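Side-chain contacts in SidF, inhibitor of growth family, member 3 (Legionella pneumophila subsp. pneumophila, PDB 4FYE), which is a Legionella phosphoinositide phosphatase that probably removes the 3-phosphate of phosphatidylinositol 3,4,5-trisphosphate: residues E7-Y12 and R248-T253; Y640-G645 and Q658-N663. The protein carries 1 engineered substitution. One frame throughout, in Å; residues are numbered along the deposited sequence.

Contact 1: E7-Y12 and R248-T253; sequences ENIETY and RMIAGT
Ile9 packs on Arg248 and Ile250, where the first turn of helix 9-16 meets one face of the six-stranded mixed sheet. Strand 247-254 lies inside that sheet, between antiparallel neighbours 199-206 and 260-268. Arg248 and Ile250 face the helix. Met249 and Ala251 project from the other face, toward helix 652-668.

The apolar part is small. The CD1 atoms of Ile9 and Ile250 meet tip to tip at 4.1 Å. Ile9 also touches Ile205 of the adjoining strand, so its side chain covers two strands at once.

The second part is an aliphatic chain over a charged plane. Ile9 CD1 sits 4.0 Å above one face of the Arg248 guanidinium, displaced from the centre of the group. CG1 of Ile9 is closer, 3.6 Å from Arg248 CZ. The chain of Arg248 leaves with CG anti to the backbone N (chi1 175°) and bends at chi2 (80°), which brings the NH2 side of the guanidinium up to Ile9.

Ionic partners fix the rotation of that group. Arg248 NE forms a salt bridge with Asp265, and NH1 forms one with Asp311. The two carboxylates should offset the charge buried here. The backbone of Asp311 also hydrogen-bonds to that of Ile9, so one residue ties the helix start to the arginine.

The helix begins here: Asn8 is at the N-cap position, and Tyr12 N donates to Asn8 O at 3.0 Å. The exact placement of Ile9 is somewhat doubtful: its chi1 is strained (-130°), and its CG1 lies uncomfortably close to Arg248 NH2, at 3.1 Å.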
# COMPACT_ATOMS: atom_id res chain seq x y z
N GLU A 7 3.58 20.64 -1.46
CA GLU A 7 2.29 21.27 -1.52
C GLU A 7 1.30 20.46 -0.71
O GLU A 7 1.47 19.29 -0.46
CB GLU A 7 1.84 21.34 -2.99
CG GLU A 7 0.60 22.16 -3.28
CD GLU A 7 0.79 23.64 -3.00
OE1 GLU A 7 0.40 24.06 -1.88
OE2 GLU A 7 1.32 24.36 -3.89
N ASN A 8 0.26 21.12 -0.29
CA ASN A 8 -0.78 20.51 0.48
C ASN A 8 -1.44 19.43 -0.38
O ASN A 8 -1.67 19.65 -1.55
CB ASN A 8 -1.75 21.62 0.86
CG ASN A 8 -2.96 21.09 1.53
OD1 ASN A 8 -2.98 20.93 2.75
ND2 ASN A 8 -3.98 20.80 0.75
N ILE A 9 -1.70 18.25 0.20
CA ILE A 9 -2.23 17.13 -0.55
C ILE A 9 -3.55 17.51 -1.25
O ILE A 9 -3.71 17.26 -2.45
CB ILE A 9 -2.36 15.89 0.37
CG1 ILE A 9 -1.73 14.64 -0.24
CG2 ILE A 9 -3.74 15.73 1.04
CD1 ILE A 9 -2.01 14.34 -1.68
N GLU A 10 -4.47 18.15 -0.52
CA GLU A 10 -5.73 18.50 -1.10
C GLU A 10 -5.53 19.43 -2.27
O GLU A 10 -6.20 19.25 -3.32
CB GLU A 10 -6.71 19.14 -0.10
CG GLU A 10 -8.09 19.26 -0.72
CD GLU A 10 -9.15 20.03 0.09
OE1 GLU A 10 -10.02 20.72 -0.55
OE2 GLU A 10 -9.14 19.94 1.35
N THR A 11 -4.65 20.43 -2.15
CA THR A 11 -4.56 21.36 -3.28
C THR A 11 -3.94 20.62 -4.47
O THR A 11 -4.44 20.67 -5.59
CB THR A 11 -3.86 22.72 -2.98
OG1 THR A 11 -2.50 22.61 -3.35
CG2 THR A 11 -3.97 23.15 -1.52
N TYR A 12 -2.88 19.89 -4.23
CA TYR A 12 -2.39 19.02 -5.28
C TYR A 12 -3.43 18.09 -5.95
O TYR A 12 -3.51 18.03 -7.18
CB TYR A 12 -1.21 18.21 -4.80
CG TYR A 12 -0.47 17.48 -5.89
CD1 TYR A 12 -0.12 18.10 -7.10
CD2 TYR A 12 -0.07 16.19 -5.69
CE1 TYR A 12 0.61 17.42 -8.09
CE2 TYR A 12 0.67 15.51 -6.64
CZ TYR A 12 1.01 16.12 -7.83
OH TYR A 12 1.72 15.37 -8.75
N ARG A 248 1.16 6.79 -2.74
CA ARG A 248 0.23 7.40 -1.85
C ARG A 248 -1.11 7.16 -2.55
O ARG A 248 -1.28 7.48 -3.75
CB ARG A 248 0.52 8.90 -1.77
CG ARG A 248 -0.50 9.70 -0.94
CD ARG A 248 -0.13 9.53 0.58
NE ARG A 248 -0.92 10.48 1.32
CZ ARG A 248 -0.55 11.74 1.50
NH1 ARG A 248 0.64 12.14 1.07
NH2 ARG A 248 -1.37 12.59 2.12
N MET A 249 -2.04 6.61 -1.81
CA MET A 249 -3.35 6.26 -2.34
C MET A 249 -4.41 7.23 -1.78
O MET A 249 -4.62 7.31 -0.56
CB MET A 249 -3.70 4.85 -1.96
CG MET A 249 -5.07 4.41 -2.41
SD MET A 249 -5.14 2.58 -2.44
CE MET A 249 -5.61 2.36 -0.75
N ILE A 250 -5.05 7.97 -2.67
CA ILE A 250 -6.07 8.91 -2.31
C ILE A 250 -7.36 8.56 -3.08
O ILE A 250 -7.32 8.30 -4.26
CB ILE A 250 -5.69 10.27 -2.80
CG1 ILE A 250 -4.25 10.58 -2.41
CG2 ILE A 250 -6.68 11.27 -2.24
CD1 ILE A 250 -4.10 10.94 -0.95
N ALA A 251 -8.50 8.60 -2.40
CA ALA A 251 -9.77 8.37 -3.05
C ALA A 251 -10.71 9.43 -2.54
O ALA A 251 -10.66 9.80 -1.38
CB ALA A 251 -10.30 6.99 -2.69
N GLY A 252 -11.55 9.96 -3.41
CA GLY A 252 -12.56 10.84 -2.92
C GLY A 252 -13.62 11.23 -3.90
O GLY A 252 -13.83 10.53 -4.93
N THR A 253 -14.34 12.33 -3.57
CA THR A 253 -15.32 12.84 -4.49
C THR A 253 -14.95 14.21 -4.98
O THR A 253 -14.38 15.03 -4.21
CB THR A 253 -16.83 12.73 -4.05
OG1 THR A 253 -17.39 13.99 -3.77
CG2 THR A 253 -17.11 11.82 -2.97

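Contact 2: Y640-G645 and Q658-N663; sequences YANTKG and QKIVGN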
# COMPACT_ATOMS: atom_id res chain seq x y z
N TYR A 640 -3.77 6.89 11.83
CA TYR A 640 -2.42 6.35 11.51
C TYR A 640 -2.16 6.36 9.99
O TYR A 640 -3.08 6.58 9.20
CB TYR A 640 -2.29 4.90 12.02
CG TYR A 640 -2.55 4.77 13.49
CD1 TYR A 640 -2.48 5.89 14.32
CD2 TYR A 640 -2.84 3.53 14.07
CE1 TYR A 640 -2.73 5.79 15.72
CE2 TYR A 640 -3.10 3.41 15.46
CZ TYR A 640 -3.02 4.53 16.28
OH TYR A 640 -3.25 4.43 17.65
N ALA A 641 -0.90 6.21 9.59
CA ALA A 641 -0.57 6.00 8.22
C ALA A 641 -0.67 4.47 7.92
O ALA A 641 0.14 3.71 8.44
CB ALA A 641 0.83 6.49 7.98
N ASN A 642 -1.65 4.01 7.13
CA ASN A 642 -1.76 2.56 6.83
C ASN A 642 -0.91 2.11 5.60
O ASN A 642 -1.17 2.53 4.44
CB ASN A 642 -3.24 2.13 6.74
CG ASN A 642 -3.42 0.73 6.10
OD1 ASN A 642 -3.93 0.62 4.98
ND2 ASN A 642 -2.93 -0.31 6.77
N THR A 643 0.14 1.32 5.85
CA THR A 643 0.97 0.66 4.80
C THR A 643 0.50 -0.82 4.65
O THR A 643 0.02 -1.42 5.61
CB THR A 643 2.47 0.64 5.18
OG1 THR A 643 2.61 -0.03 6.48
CG2 THR A 643 3.03 2.09 5.36
N LYS A 644 0.68 -1.40 3.47
CA LYS A 644 0.08 -2.66 3.10
C LYS A 644 0.80 -3.26 1.88
O LYS A 644 1.34 -2.55 1.01
CB LYS A 644 -1.44 -2.58 2.87
CG LYS A 644 -1.85 -1.43 2.03
CD LYS A 644 -3.37 -1.27 2.09
CE LYS A 644 -3.83 0.09 1.58
NZ LYS A 644 -3.33 1.12 2.55
N GLY A 645 0.83 -4.60 1.87
CA GLY A 645 1.92 -5.26 1.22
C GLY A 645 2.01 -6.79 1.27
O GLY A 645 1.55 -7.56 2.20
N GLN A 658 -7.99 -2.67 -2.62
CA GLN A 658 -9.30 -2.61 -3.28
C GLN A 658 -10.42 -2.74 -2.25
O GLN A 658 -11.43 -2.05 -2.32
CB GLN A 658 -9.44 -3.77 -4.30
CG GLN A 658 -10.89 -4.03 -4.76
CD GLN A 658 -11.12 -5.17 -5.85
OE1 GLN A 658 -12.28 -5.49 -6.19
NE2 GLN A 658 -10.06 -5.78 -6.35
N LYS A 659 -10.28 -3.67 -1.32
CA LYS A 659 -11.25 -3.82 -0.24
C LYS A 659 -11.31 -2.54 0.62
O LYS A 659 -12.39 -2.06 0.98
CB LYS A 659 -10.82 -5.04 0.59
CG LYS A 659 -11.76 -6.22 0.57
CD LYS A 659 -11.92 -6.90 -0.74
CE LYS A 659 -12.87 -8.12 -0.65
NZ LYS A 659 -14.33 -7.91 -1.02
N ILE A 660 -10.17 -1.91 0.91
CA ILE A 660 -10.22 -0.77 1.84
C ILE A 660 -10.75 0.44 1.11
O ILE A 660 -11.56 1.19 1.67
CB ILE A 660 -8.80 -0.44 2.34
CG1 ILE A 660 -8.32 -1.55 3.25
CG2 ILE A 660 -8.77 0.89 3.07
CD1 ILE A 660 -6.81 -1.70 3.23
N VAL A 661 -10.31 0.67 -0.14
CA VAL A 661 -10.71 1.89 -0.81
C VAL A 661 -12.19 1.73 -1.11
O VAL A 661 -12.93 2.68 -0.95
CB VAL A 661 -9.98 2.18 -2.15
CG1 VAL A 661 -10.08 3.63 -2.47
CG2 VAL A 661 -8.52 1.92 -2.03
N GLY A 662 -12.63 0.54 -1.52
CA GLY A 662 -14.02 0.36 -1.95
C GLY A 662 -14.91 0.57 -0.72
O GLY A 662 -16.00 1.16 -0.78
N ASN A 663 -14.44 0.11 0.43
CA ASN A 663 -15.23 0.24 1.60
C ASN A 663 -15.26 1.67 2.05
O ASN A 663 -16.30 2.13 2.56
CB ASN A 663 -14.71 -0.63 2.75
CG ASN A 663 -15.43 -0.33 4.03
OD1 ASN A 663 -16.53 -0.83 4.27
ND2 ASN A 663 -14.87 0.57 4.82
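Ile660 is the residue most covered here. Its CD1 methyl rests on the aliphatic end of Lys644, 3.6 Å from CD and 3.8 Å from CE. The two side chains cross at a slant. Ile660 CG1 lies anti to the carbonyl carbon (chi1 -69°), and the side chain leaves the helix toward the strand. Ala632 of helix 626-637 also packs on Ile660.

Lys644 offers its methylenes to Ile660 and turns its amine elsewhere. A bend at chi4 (-67°) takes NZ to Asn642 OD1 at 2.6 Å. The donor stands above the carbonyl plane, 39° out of it. NZ also bonds to Phe267 O and Ser266 OG, so three oxygens grip the buried amine.

Strand 641-645, the connecting turn and helix 652-668 form a strand-loop-helix unit. It is consistent with the P-loop region of cysteine-based CX5R phosphatases, and the engineered residue probably lies in that loop.

Asn642 is held at both ends of its amide. OD1 accepts from Lys644, while ND2 donates to Cys357 O and Thr359 OG1 of strand 353-360. Asn642 OD1 approaches Ile660 CD1 to 4.1 Å.

How the contacts relate
Both segments of contact 1 precede those of contact 2 in the chain. The centres of the two contacts lie about 15 Å apart. Contact 1 belongs to the six-stranded sheet. In contact 2, strand 641-645 forms an edge of the four-stranded sheet. Helix 652-668 packs on the face of strand 247-254 that carries Met249 and Ala251. There Met249 packs on Val661, and Ala251 CB meets Val661 CG1 at 3.4 Å. Met249 CE also lies 3.7 Å from Lys644 CE. A backbone bond between Asn642 and Phe267 links the two sheets further. Strand 247-254 thus has the N-terminal helix on one face and helix 652-668, following the probable phosphate-binding loop, on the other.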